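Local coordinates for acetaldehyde dehydrogenase (Acetylating) (Geobacillus thermoglucosidasius, PDB 5J78), which probably catalyses the reversible, NAD-dependent interconversion of acetaldehyde and acetyl-CoA, as acetylating aldehyde dehydrogenases do, at residues G317-A321 and K322-K326; G325-P328 and Q329-A332; Q307-A310 and S311-V315; V246-H249 and E250-I254. One frame throughout, in Å; residues are numbered along the deposited sequence.

Interaction 1: residues G317-A321 and K322-K326; sequences GSLNA and KIVGK
The carbonyl oxygen of Ala321 has two partners: Val324 N donates to Ala321 O at 3.2 Å, from well above the carbonyl plane, and a water lies 2.9 Å from Ala321 O. The same water reaches Val324 O, spanning the bend. One residue earlier, Ile323 N bonds to Asn320 O at 3.2 Å, so two successive links of the i to i+3 kind curl the chain. Asn320 adds an Asx turn. Its CG stands anti to the backbone N (chi1 -180°), which swings OD1 over the next peptide to accept Lys322 N at 3.1 Å, nearly straight (162°) but from above the amide plane. Its amide ND2 donates to Ile312 O, tying the turn to helix 303-313. With an alanine here, Lys322 N and Ile312 O would probably both lose their side-chain partner, and the turn one of its ties to that helix. Beyond, Leu319 CD2 meets Val324 CG2 at 4.0 Å, the two branched side chains crossing at about a right angle. A type II turn, Ile323 to Lys326, follows, with Gly325 taking the positive phi that suits glycine. Asparagine thus fits its place by accepting and donating at once, fixing the flat amide's rotation from both ends.

Interaction 2: residues G325-P328 and Q329-A332; sequences GKAP and QVIA
The start of helix 328-335 is built here, with Ala327 at the N-cap and Pro328 as the first helical residue. Proline suits that place: its ring fixes phi near the helical value, and its nitrogen has no hydrogen in need of an acceptor. The first full helical bond runs from Ile331 N to Ala327 O, 3.1 Å long and straight at 167°. Val330 N shares Ala327 O through a weak bond, and Ala332 N reaches Pro328 O at 2.8 Å. An alanine at the N-cap brings no polar side-chain atom; what flanks it is apolar packing.

Lys326 lays its methylenes on the first turn: its CB lies 3.9 Å from Ile331 CG1, and its CD 4.0 Å from Val330 CG1. The chain bends at chi2 (-60°), keeping these carbons by the helix while NZ runs on to donate to Gly85 O. Gln329 is bent as well (chi2 71°), folding its amide alongside the proline ring, with OE1 3.7 Å from Pro328 CD. NE2 of Gln329 then donates to Val343 O and Pro340 O, which fixes the rotation of the amide beside the ring. Ile339 also packs on Pro328.

The apolar pairing of Lys326, just before the cap, with Ile331 in the first turn occupies the positions of a hydrophobic staple, the motif typical of helix N-termini, here with lysine methylenes as one half.

Interaction 3: residues Q307-A310 and S311-V315; sequences QKVA and SIIMV
Ile313 can be followed outward over the turn before it. Its CB faces back over Ala310 O at 3.9 Å; CG1, lying beside the backbone N and anti to the carbonyl carbon (chi1 -80°), rests 3.5 Å from Val309 O; and the tip, CD1, touches Val309 CG1 at 3.9 Å. Both branched side chains turn into the core, where Ile367 of strand 367-373 packs on each of them. An alanine in place of Ile313 would probably open a gap beside Val309 and Ile367, leaving Val309 CG1 without the CD1 methyl it rests on. This is the last turn of helix 303-313, which leads into strand 314-315, and the backbone bonding slackens there. Ile312 N reaches Val309 O at 3.0 Å, a sound i to i+3 bond, whereas Ile313 N makes only a weak one to Ala310 O. Ser311 has weak bonds from its N to Gln307 O and Lys308 O, and its short side chain strengthens the tie: OG donates to Gln307 O at 2.6 Å, one turn back, with the donor 19° from the carbonyl plane. Where the helix gives out, a water donates to Ala310 O at 2.7 Å and also to Met314 O, bridging helix and strand.

Interaction 4: residues V246-H249 and E250-I254; sequences VYIH and ESANI
Glu250 and Ser251 meet the imidazole ring of His249 from two directions. Glu250 comes over one face: its CG stands 4.2 Å from the His249 ring centroid and 20° off the normal, a CH-pi contact, and its carboxylate runs on with its plane only 25° from that of the ring, OE2 hydrogen-bonded to Ser284 OG. Ser251 approaches from the edge instead, near the ring plane. Its OG lies 2.4 Å from His249 ND1, so short that the exact length is doubtful, although a hydrogen bond is indicated; Ser251 OG also takes a hydrogen from Glu401 N. The ring reaches this spot because CG is anti to the backbone N (chi1 173°), which sets it beside its own carbonyl carbon, with Glu250 N over one face. Tyr247 OH meets the ring edge in plane and is bonded to Asp282, whose carboxylate also receives Glu250 N. A type I turn from His249 to Ala252 closes with Ala252 N bonded to His249 O at 2.8 Å. The small Ala252 fits against Ile248, CB to CG2 3.7 Å. Asn253 then caps helix 254-265, completing the strand-to-helix connection of strand 244-248, as expected in the parallel alpha/beta catalytic domain of aldehyde dehydrogenases.

Along the chain interaction 4 comes first, closing the turn that leads strand 244-248 of the parallel sheet into helix 254-265. It stands apart, about 16 Å from interaction 3 between nearest atoms. The other three lie within 307-332, in the order 3, 1, 2. Interaction 3 ends helix 303-313 and passes into strand 314-315, whose antiparallel partner, 318-319, opens interaction 1. They touch where Asn320 meets Ile312 and Ile313. Interaction 2 overlaps interaction 1 at Gly325 and Lys326 and carries the chain into helix 328-335, which returns to interaction 3 where Ile312 CD1 packs 3.7 Å from Ile331 O. None nests within or crosses another; interactions 1 to 3 join two helices through a short hairpin and turn.

Interaction 1: residues G317-A321 and K322-K326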
ATOM      1  N   GLY A 317     -19.942  10.266  14.379  1.00 58.00           N
ATOM      2  CA  GLY A 317     -19.643   9.744  15.699  1.00 60.15           C
ATOM      3  C   GLY A 317     -18.329  10.312  16.185  1.00 58.05           C
ATOM      4  O   GLY A 317     -17.539   9.608  16.821  1.00 64.69           O
ATOM      5  N   SER A 318     -18.094  11.586  15.871  1.00 47.08           N
ATOM      6  CA  SER A 318     -16.878  12.276  16.289  1.00 62.88           C
ATOM      7  C   SER A 318     -17.175  13.699  16.754  1.00 44.91           C
ATOM      8  O   SER A 318     -18.184  14.287  16.373  1.00 40.32           O
ATOM      9  CB  SER A 318     -15.866  12.309  15.145  1.00 54.46           C
ATOM     10  OG  SER A 318     -16.383  13.045  14.050  1.00 77.00           O
ATOM     11  N   LEU A 319     -16.277  14.244  17.572  1.00 42.44           N
ATOM     12  CA  LEU A 319     -16.399  15.604  18.072  1.00 45.11           C
ATOM     13  C   LEU A 319     -16.618  16.600  16.933  1.00 31.03           C
ATOM     14  O   LEU A 319     -15.952  16.546  15.908  1.00 33.60           O
ATOM     15  CB  LEU A 319     -15.156  15.982  18.879  1.00 30.66           C
ATOM     16  CG  LEU A 319     -15.160  17.381  19.511  1.00 28.33           C
ATOM     17  CD1 LEU A 319     -16.267  17.523  20.585  1.00 25.78           C
ATOM     18  CD2 LEU A 319     -13.777  17.676  20.088  1.00 28.87           C
ATOM     19  N   ASN A 320     -17.596  17.475  17.127  1.00 30.01           N
ATOM     20  CA  ASN A 320     -17.937  18.541  16.184  1.00 36.43           C
ATOM     21  C   ASN A 320     -16.938  19.695  16.264  1.00 26.94           C
ATOM     22  O   ASN A 320     -16.868  20.389  17.272  1.00 25.25           O
ATOM     23  CB  ASN A 320     -19.365  19.032  16.485  1.00 26.99           C
ATOM     24  CG  ASN A 320     -19.839  20.145  15.551  1.00 30.47           C
ATOM     25  OD1 ASN A 320     -19.196  20.481  14.556  1.00 35.22           O
ATOM     26  ND2 ASN A 320     -21.000  20.711  15.874  1.00 33.93           N
ATOM     27  N   ALA A 321     -16.164  19.895  15.202  1.00 29.29           N
ATOM     28  CA  ALA A 321     -15.128  20.926  15.190  1.00 27.45           C
ATOM     29  C   ALA A 321     -15.693  22.336  15.390  1.00 30.24           C
ATOM     30  O   ALA A 321     -14.970  23.245  15.810  1.00 26.83           O
ATOM     31  CB  ALA A 321     -14.334  20.869  13.876  1.00 33.63           C
ATOM     32  N   LYS A 322     -16.979  22.525  15.099  1.00 31.74           N
ATOM     33  CA  LYS A 322     -17.559  23.863  15.176  1.00 27.99           C
ATOM     34  C   LYS A 322     -17.760  24.345  16.606  1.00 23.87           C
ATOM     35  O   LYS A 322     -17.923  25.538  16.812  1.00 30.35           O
ATOM     36  CB  LYS A 322     -18.882  23.916  14.403  1.00 25.98           C
ATOM     37  CG  LYS A 322     -18.662  24.076  12.910  1.00 37.79           C
ATOM     38  CD  LYS A 322     -19.865  23.639  12.099  1.00 46.35           C
ATOM     39  CE  LYS A 322     -19.540  23.690  10.612  1.00 42.32           C
ATOM     40  NZ  LYS A 322     -20.763  23.787   9.759  1.00 63.93           N
ATOM     41  N   ILE A 323     -17.728  23.456  17.599  1.00 24.73           N
ATOM     42  CA  ILE A 323     -17.785  23.925  18.988  1.00 26.69           C
ATOM     43  C   ILE A 323     -16.418  24.015  19.652  1.00 20.77           C
ATOM     44  O   ILE A 323     -16.308  24.554  20.744  1.00 19.13           O
ATOM     45  CB  ILE A 323     -18.700  23.034  19.891  1.00 26.25           C
ATOM     46  CG1 ILE A 323     -18.095  21.640  20.133  1.00 26.58           C
ATOM     47  CG2 ILE A 323     -20.094  22.933  19.297  1.00 40.53           C
ATOM     48  CD1 ILE A 323     -18.702  20.932  21.331  1.00 37.88           C
ATOM     49  N   VAL A 324     -15.385  23.467  19.025  1.00 22.71           N
ATOM     50  CA  VAL A 324     -14.045  23.522  19.618  1.00 22.36           C
ATOM     51  C   VAL A 324     -13.608  24.951  19.875  1.00 17.08           C
ATOM     52  O   VAL A 324     -13.597  25.770  18.965  1.00 18.46           O
ATOM     53  CB  VAL A 324     -12.989  22.854  18.705  1.00 19.85           C
ATOM     54  CG1 VAL A 324     -11.580  23.063  19.269  1.00 19.61           C
ATOM     55  CG2 VAL A 324     -13.306  21.375  18.543  1.00 30.74           C
ATOM     56  N   GLY A 325     -13.238  25.247  21.117  1.00 17.70           N
ATOM     57  CA  GLY A 325     -12.689  26.549  21.449  1.00 24.96           C
ATOM     58  C   GLY A 325     -13.700  27.691  21.398  1.00 25.06           C
ATOM     59  O   GLY A 325     -13.320  28.857  21.282  1.00 21.15           O
ATOM     60  N   LYS A 326     -14.984  27.362  21.498  1.00 18.89           N
ATOM     61  CA  LYS A 326     -16.045  28.378  21.436  1.00 16.95           C
ATOM     62  C   LYS A 326     -16.524  28.821  22.816  1.00 22.92           C
ATOM     63  O   LYS A 326     -16.636  28.015  23.740  1.00 18.58           O
ATOM     64  CB  LYS A 326     -17.220  27.843  20.613  1.00 24.18           C
ATOM     65  CG  LYS A 326     -16.871  27.619  19.143  1.00 27.79           C
ATOM     66  CD  LYS A 326     -16.438  28.935  18.498  1.00 29.18           C
ATOM     67  CE  LYS A 326     -16.280  28.829  16.995  1.00 24.98           C
ATOM     68  NZ  LYS A 326     -15.848  30.139  16.428  1.00 37.29           N
TER
HETATM   69  O   HOH W   1     -14.794  26.058  16.509  1.00 28.75           O

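Interaction 2: residues G325-P328 and Q329-A332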
ATOM      1  N   GLY A 325     -13.238  25.247  21.117  1.00 17.70           N
ATOM      2  CA  GLY A 325     -12.689  26.549  21.449  1.00 24.96           C
ATOM      3  C   GLY A 325     -13.700  27.691  21.398  1.00 25.06           C
ATOM      4  O   GLY A 325     -13.320  28.857  21.282  1.00 21.15           O
ATOM      5  N   LYS A 326     -14.984  27.362  21.498  1.00 18.89           N
ATOM      6  CA  LYS A 326     -16.045  28.378  21.436  1.00 16.95           C
ATOM      7  C   LYS A 326     -16.524  28.821  22.816  1.00 22.92           C
ATOM      8  O   LYS A 326     -16.636  28.015  23.740  1.00 18.58           O
ATOM      9  CB  LYS A 326     -17.220  27.843  20.613  1.00 24.18           C
ATOM     10  CG  LYS A 326     -16.871  27.619  19.143  1.00 27.79           C
ATOM     11  CD  LYS A 326     -16.438  28.935  18.498  1.00 29.18           C
ATOM     12  CE  LYS A 326     -16.280  28.829  16.995  1.00 24.98           C
ATOM     13  NZ  LYS A 326     -15.848  30.139  16.428  1.00 37.29           N
ATOM     14  N   ALA A 327     -16.813  30.113  22.955  1.00 19.72           N
ATOM     15  CA  ALA A 327     -17.370  30.626  24.197  1.00 16.93           C
ATOM     16  C   ALA A 327     -18.713  29.938  24.467  1.00 28.17           C
ATOM     17  O   ALA A 327     -19.383  29.512  23.518  1.00 23.11           O
ATOM     18  CB  ALA A 327     -17.539  32.154  24.121  1.00 23.09           C
ATOM     19  N   PRO A 328     -19.104  29.810  25.754  1.00 19.92           N
ATOM     20  CA  PRO A 328     -20.393  29.198  26.113  1.00 35.00           C
ATOM     21  C   PRO A 328     -21.579  29.785  25.342  1.00 26.55           C
ATOM     22  O   PRO A 328     -22.471  29.047  24.928  1.00 25.33           O
ATOM     23  CB  PRO A 328     -20.530  29.508  27.607  1.00 27.47           C
ATOM     24  CG  PRO A 328     -19.155  29.741  28.086  1.00 21.20           C
ATOM     25  CD  PRO A 328     -18.343  30.235  26.946  1.00 22.98           C
ATOM     26  N   GLN A 329     -21.574  31.103  25.167  1.00 23.76           N
ATOM     27  CA  GLN A 329     -22.654  31.803  24.482  1.00 25.34           C
ATOM     28  C   GLN A 329     -22.787  31.388  23.021  1.00 36.24           C
ATOM     29  O   GLN A 329     -23.901  31.274  22.509  1.00 32.99           O
ATOM     30  CB  GLN A 329     -22.440  33.310  24.563  1.00 25.23           C
ATOM     31  CG  GLN A 329     -22.636  33.891  25.968  1.00 33.60           C
ATOM     32  CD  GLN A 329     -21.522  33.513  26.956  1.00 43.95           C
ATOM     33  OE1 GLN A 329     -20.357  33.278  26.572  1.00 34.55           O
ATOM     34  NE2 GLN A 329     -21.881  33.460  28.240  1.00 25.87           N
ATOM     35  N   VAL A 330     -21.651  31.173  22.355  1.00 31.60           N
ATOM     36  CA  VAL A 330     -21.645  30.703  20.975  1.00 24.15           C
ATOM     37  C   VAL A 330     -22.231  29.305  20.919  1.00 36.37           C
ATOM     38  O   VAL A 330     -23.062  29.007  20.070  1.00 25.71           O
ATOM     39  CB  VAL A 330     -20.226  30.693  20.376  1.00 28.99           C
ATOM     40  CG1 VAL A 330     -20.222  30.044  18.976  1.00 25.58           C
ATOM     41  CG2 VAL A 330     -19.645  32.113  20.335  1.00 32.94           C
ATOM     42  N   ILE A 331     -21.799  28.450  21.839  1.00 22.89           N
ATOM     43  CA  ILE A 331     -22.315  27.094  21.905  1.00 23.08           C
ATOM     44  C   ILE A 331     -23.825  27.109  22.165  1.00 33.59           C
ATOM     45  O   ILE A 331     -24.572  26.347  21.550  1.00 28.18           O
ATOM     46  CB  ILE A 331     -21.606  26.304  23.000  1.00 21.14           C
ATOM     47  CG1 ILE A 331     -20.122  26.140  22.650  1.00 26.28           C
ATOM     48  CG2 ILE A 331     -22.224  24.929  23.180  1.00 23.90           C
ATOM     49  CD1 ILE A 331     -19.289  25.738  23.814  1.00 19.33           C
ATOM     50  N   ALA A 332     -24.260  27.963  23.092  1.00 26.92           N
ATOM     51  CA  ALA A 332     -25.689  28.086  23.418  1.00 31.07           C
ATOM     52  C   ALA A 332     -26.493  28.428  22.168  1.00 25.83           C
ATOM     53  O   ALA A 332     -27.504  27.802  21.872  1.00 29.43           O
ATOM     54  CB  ALA A 332     -25.898  29.144  24.478  1.00 31.20           C
TER

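Interaction 3: residues Q307-A310 and S311-V315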
ATOM      1  N   GLN A 307     -30.074  17.832  26.015  1.00 36.24           N
ATOM      2  CA  GLN A 307     -30.305  17.120  24.776  1.00 31.87           C
ATOM      3  C   GLN A 307     -30.047  18.023  23.583  1.00 41.18           C
ATOM      4  O   GLN A 307     -29.501  17.575  22.578  1.00 33.47           O
ATOM      5  CB  GLN A 307     -31.724  16.544  24.754  1.00 39.25           C
ATOM      6  CG  GLN A 307     -31.968  15.462  25.837  1.00 56.36           C
ATOM      7  CD  GLN A 307     -30.748  14.540  26.099  1.00 76.44           C
ATOM      8  OE1 GLN A 307     -30.124  14.025  25.166  1.00 57.85           O
ATOM      9  NE2 GLN A 307     -30.416  14.338  27.377  1.00 68.21           N
ATOM     10  N   LYS A 308     -30.383  19.302  23.697  1.00 34.38           N
ATOM     11  CA  LYS A 308     -30.073  20.230  22.615  1.00 32.48           C
ATOM     12  C   LYS A 308     -28.562  20.392  22.448  1.00 40.73           C
ATOM     13  O   LYS A 308     -28.051  20.360  21.325  1.00 38.05           O
ATOM     14  CB  LYS A 308     -30.726  21.590  22.861  1.00 41.73           C
ATOM     15  CG  LYS A 308     -32.228  21.590  22.564  1.00 49.69           C
ATOM     16  CD  LYS A 308     -32.873  22.950  22.831  1.00 48.41           C
ATOM     17  CE  LYS A 308     -34.375  22.908  22.606  1.00 53.37           C
ATOM     18  NZ  LYS A 308     -34.727  22.925  21.156  1.00 73.58           N
ATOM     19  N   VAL A 309     -27.845  20.567  23.555  1.00 31.20           N
ATOM     20  CA  VAL A 309     -26.397  20.725  23.472  1.00 34.31           C
ATOM     21  C   VAL A 309     -25.763  19.416  22.939  1.00 28.74           C
ATOM     22  O   VAL A 309     -24.890  19.460  22.076  1.00 37.94           O
ATOM     23  CB  VAL A 309     -25.796  21.121  24.833  1.00 24.95           C
ATOM     24  CG1 VAL A 309     -24.241  21.102  24.789  1.00 25.38           C
ATOM     25  CG2 VAL A 309     -26.276  22.494  25.225  1.00 30.14           C
ATOM     26  N   ALA A 310     -26.242  18.266  23.417  1.00 35.07           N
ATOM     27  CA  ALA A 310     -25.648  16.980  23.061  1.00 23.60           C
ATOM     28  C   ALA A 310     -25.706  16.747  21.577  1.00 38.96           C
ATOM     29  O   ALA A 310     -24.889  16.010  21.027  1.00 42.90           O
ATOM     30  CB  ALA A 310     -26.328  15.840  23.778  1.00 27.42           C
ATOM     31  N   SER A 311     -26.666  17.389  20.929  1.00 31.50           N
ATOM     32  CA  SER A 311     -26.904  17.191  19.506  1.00 31.92           C
ATOM     33  C   SER A 311     -25.840  17.830  18.640  1.00 33.65           C
ATOM     34  O   SER A 311     -25.648  17.432  17.491  1.00 43.70           O
ATOM     35  CB  SER A 311     -28.273  17.758  19.131  1.00 39.09           C
ATOM     36  OG  SER A 311     -29.259  17.234  19.992  1.00 53.59           O
ATOM     37  N   ILE A 312     -25.164  18.837  19.184  1.00 32.52           N
ATOM     38  CA  ILE A 312     -24.126  19.524  18.433  1.00 36.08           C
ATOM     39  C   ILE A 312     -22.720  19.238  18.965  1.00 32.53           C
ATOM     40  O   ILE A 312     -21.751  19.790  18.454  1.00 31.27           O
ATOM     41  CB  ILE A 312     -24.371  21.051  18.428  1.00 42.03           C
ATOM     42  CG1 ILE A 312     -24.272  21.642  19.835  1.00 34.83           C
ATOM     43  CG2 ILE A 312     -25.737  21.357  17.824  1.00 29.63           C
ATOM     44  CD1 ILE A 312     -23.944  23.113  19.833  1.00 40.84           C
ATOM     45  N   ILE A 313     -22.610  18.390  19.984  1.00 27.17           N
ATOM     46  CA  ILE A 313     -21.303  18.032  20.525  1.00 27.54           C
ATOM     47  C   ILE A 313     -20.576  17.081  19.572  1.00 32.42           C
ATOM     48  O   ILE A 313     -19.369  17.211  19.384  1.00 32.24           O
ATOM     49  CB  ILE A 313     -21.409  17.407  21.923  1.00 22.16           C
ATOM     50  CG1 ILE A 313     -21.592  18.526  22.943  1.00 21.52           C
ATOM     51  CG2 ILE A 313     -20.139  16.606  22.292  1.00 28.66           C
ATOM     52  CD1 ILE A 313     -21.814  18.055  24.350  1.00 26.24           C
ATOM     53  N   MET A 314     -21.289  16.132  18.974  1.00 33.85           N
ATOM     54  CA  MET A 314     -20.691  15.354  17.889  1.00 47.61           C
ATOM     55  C   MET A 314     -21.581  15.260  16.650  1.00 40.39           C
ATOM     56  O   MET A 314     -22.817  15.258  16.728  1.00 48.30           O
ATOM     57  CB  MET A 314     -20.283  13.950  18.387  1.00 49.34           C
ATOM     58  CG  MET A 314     -21.312  13.119  19.095  1.00 47.91           C
ATOM     59  SD  MET A 314     -20.531  11.927  20.239  1.00 49.43           S
ATOM     60  CE  MET A 314     -19.145  11.358  19.265  1.00 55.07           C
ATOM     61  N   VAL A 315     -20.909  15.264  15.500  1.00 44.82           N
ATOM     62  CA  VAL A 315     -21.525  15.030  14.203  1.00 56.06           C
ATOM     63  C   VAL A 315     -20.797  13.842  13.585  1.00 55.40           C
ATOM     64  O   VAL A 315     -19.573  13.724  13.706  1.00 47.55           O
ATOM     65  CB  VAL A 315     -21.458  16.269  13.285  1.00 46.50           C
ATOM     66  CG1 VAL A 315     -22.114  17.463  13.967  1.00 43.32           C
ATOM     67  CG2 VAL A 315     -20.027  16.597  12.916  1.00 63.89           C
TER
HETATM   68  O   HOH W   2     -24.276  14.490  18.836  1.00 45.07           O

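Interaction 4: residues V246-H249 and E250-I254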
ATOM      1  N   VAL A 246     -11.612  14.412  36.713  1.00 19.13           N
ATOM      2  CA  VAL A 246     -11.102  15.022  37.933  1.00 22.04           C
ATOM      3  C   VAL A 246     -12.020  14.687  39.101  1.00 26.40           C
ATOM      4  O   VAL A 246     -13.235  14.906  39.047  1.00 26.85           O
ATOM      5  CB  VAL A 246     -10.948  16.556  37.789  1.00 23.95           C
ATOM      6  CG1 VAL A 246     -10.412  17.180  39.080  1.00 22.80           C
ATOM      7  CG2 VAL A 246     -10.017  16.870  36.663  1.00 25.65           C
ATOM      8  N   TYR A 247     -11.411  14.139  40.150  1.00 24.32           N
ATOM      9  CA  TYR A 247     -12.121  13.705  41.368  1.00 22.54           C
ATOM     10  C   TYR A 247     -12.071  14.798  42.423  1.00 23.77           C
ATOM     11  O   TYR A 247     -10.983  15.242  42.792  1.00 25.52           O
ATOM     12  CB  TYR A 247     -11.485  12.416  41.903  1.00 28.40           C
ATOM     13  CG  TYR A 247     -12.059  11.841  43.182  1.00 35.42           C
ATOM     14  CD1 TYR A 247     -13.430  11.860  43.441  1.00 35.34           C
ATOM     15  CD2 TYR A 247     -11.224  11.236  44.126  1.00 27.98           C
ATOM     16  CE1 TYR A 247     -13.949  11.315  44.621  1.00 28.41           C
ATOM     17  CE2 TYR A 247     -11.734  10.689  45.299  1.00 33.19           C
ATOM     18  CZ  TYR A 247     -13.098  10.729  45.537  1.00 36.37           C
ATOM     19  OH  TYR A 247     -13.600  10.183  46.698  1.00 43.46           O
ATOM     20  N   ILE A 248     -13.236  15.251  42.894  1.00 20.72           N
ATOM     21  CA  ILE A 248     -13.280  16.143  44.054  1.00 34.21           C
ATOM     22  C   ILE A 248     -13.734  15.303  45.242  1.00 23.33           C
ATOM     23  O   ILE A 248     -14.890  14.902  45.337  1.00 25.31           O
ATOM     24  CB  ILE A 248     -14.216  17.367  43.871  1.00 28.20           C
ATOM     25  CG1 ILE A 248     -13.901  18.105  42.566  1.00 30.17           C
ATOM     26  CG2 ILE A 248     -14.062  18.335  45.068  1.00 20.09           C
ATOM     27  CD1 ILE A 248     -14.865  19.252  42.224  1.00 24.83           C
ATOM     28  N   HIS A 249     -12.787  15.024  46.126  1.00 35.47           N
ATOM     29  CA  HIS A 249     -13.028  14.221  47.320  1.00 33.53           C
ATOM     30  C   HIS A 249     -13.619  15.109  48.423  1.00 36.53           C
ATOM     31  O   HIS A 249     -13.354  16.314  48.455  1.00 25.12           O
ATOM     32  CB  HIS A 249     -11.711  13.586  47.764  1.00 29.71           C
ATOM     33  CG  HIS A 249     -11.780  12.858  49.066  1.00 32.93           C
ATOM     34  ND1 HIS A 249     -11.160  13.325  50.206  1.00 31.25           N
ATOM     35  CD2 HIS A 249     -12.359  11.681  49.403  1.00 27.81           C
ATOM     36  CE1 HIS A 249     -11.376  12.478  51.196  1.00 37.60           C
ATOM     37  NE2 HIS A 249     -12.090  11.468  50.734  1.00 31.48           N
ATOM     38  N   GLU A 250     -14.402  14.515  49.326  1.00 36.76           N
ATOM     39  CA  GLU A 250     -15.085  15.272  50.384  1.00 33.51           C
ATOM     40  C   GLU A 250     -14.127  16.117  51.220  1.00 32.32           C
ATOM     41  O   GLU A 250     -14.534  17.098  51.843  1.00 37.91           O
ATOM     42  CB  GLU A 250     -15.869  14.320  51.288  1.00 35.60           C
ATOM     43  CG  GLU A 250     -15.045  13.658  52.379  1.00 35.19           C
ATOM     44  CD  GLU A 250     -15.775  12.500  53.060  1.00 50.18           C
ATOM     45  OE1 GLU A 250     -15.305  12.051  54.128  1.00 66.05           O
ATOM     46  OE2 GLU A 250     -16.810  12.036  52.532  1.00 55.37           O
ATOM     47  N   SER A 251     -12.850  15.747  51.224  1.00 32.81           N
ATOM     48  CA  SER A 251     -11.851  16.483  52.000  1.00 31.08           C
ATOM     49  C   SER A 251     -11.370  17.768  51.321  1.00 30.85           C
ATOM     50  O   SER A 251     -10.563  18.494  51.891  1.00 35.56           O
ATOM     51  CB  SER A 251     -10.640  15.590  52.283  1.00 41.70           C
ATOM     52  OG  SER A 251      -9.989  15.209  51.082  1.00 35.87           O
ATOM     53  N   ALA A 252     -11.847  18.044  50.107  1.00 29.01           N
ATOM     54  CA  ALA A 252     -11.352  19.198  49.334  1.00 25.97           C
ATOM     55  C   ALA A 252     -11.772  20.554  49.879  1.00 34.76           C
ATOM     56  O   ALA A 252     -12.910  20.726  50.320  1.00 30.11           O
ATOM     57  CB  ALA A 252     -11.819  19.094  47.896  1.00 31.35           C
ATOM     58  N   ASN A 253     -10.854  21.517  49.818  1.00 21.71           N
ATOM     59  CA  ASN A 253     -11.211  22.942  49.851  1.00 34.60           C
ATOM     60  C   ASN A 253     -12.055  23.283  48.602  1.00 32.15           C
ATOM     61  O   ASN A 253     -11.500  23.523  47.528  1.00 27.32           O
ATOM     62  CB  ASN A 253      -9.935  23.798  49.907  1.00 32.19           C
ATOM     63  CG  ASN A 253     -10.216  25.302  50.043  1.00 66.09           C
ATOM     64  OD1 ASN A 253     -11.266  25.806  49.628  1.00 48.20           O
ATOM     65  ND2 ASN A 253      -9.250  26.028  50.614  1.00 65.52           N
ATOM     66  N   ILE A 254     -13.381  23.296  48.741  1.00 25.67           N
ATOM     67  CA  ILE A 254     -14.278  23.309  47.579  1.00 34.24           C
ATOM     68  C   ILE A 254     -14.191  24.603  46.763  1.00 30.16           C
ATOM     69  O   ILE A 254     -14.169  24.574  45.530  1.00 29.45           O
ATOM     70  CB  ILE A 254     -15.741  23.071  48.015  1.00 31.80           C
ATOM     71  CG1 ILE A 254     -15.872  21.651  48.577  1.00 31.30           C
ATOM     72  CG2 ILE A 254     -16.722  23.281  46.838  1.00 32.74           C
ATOM     73  CD1 ILE A 254     -17.190  21.345  49.229  1.00 25.12           C
TER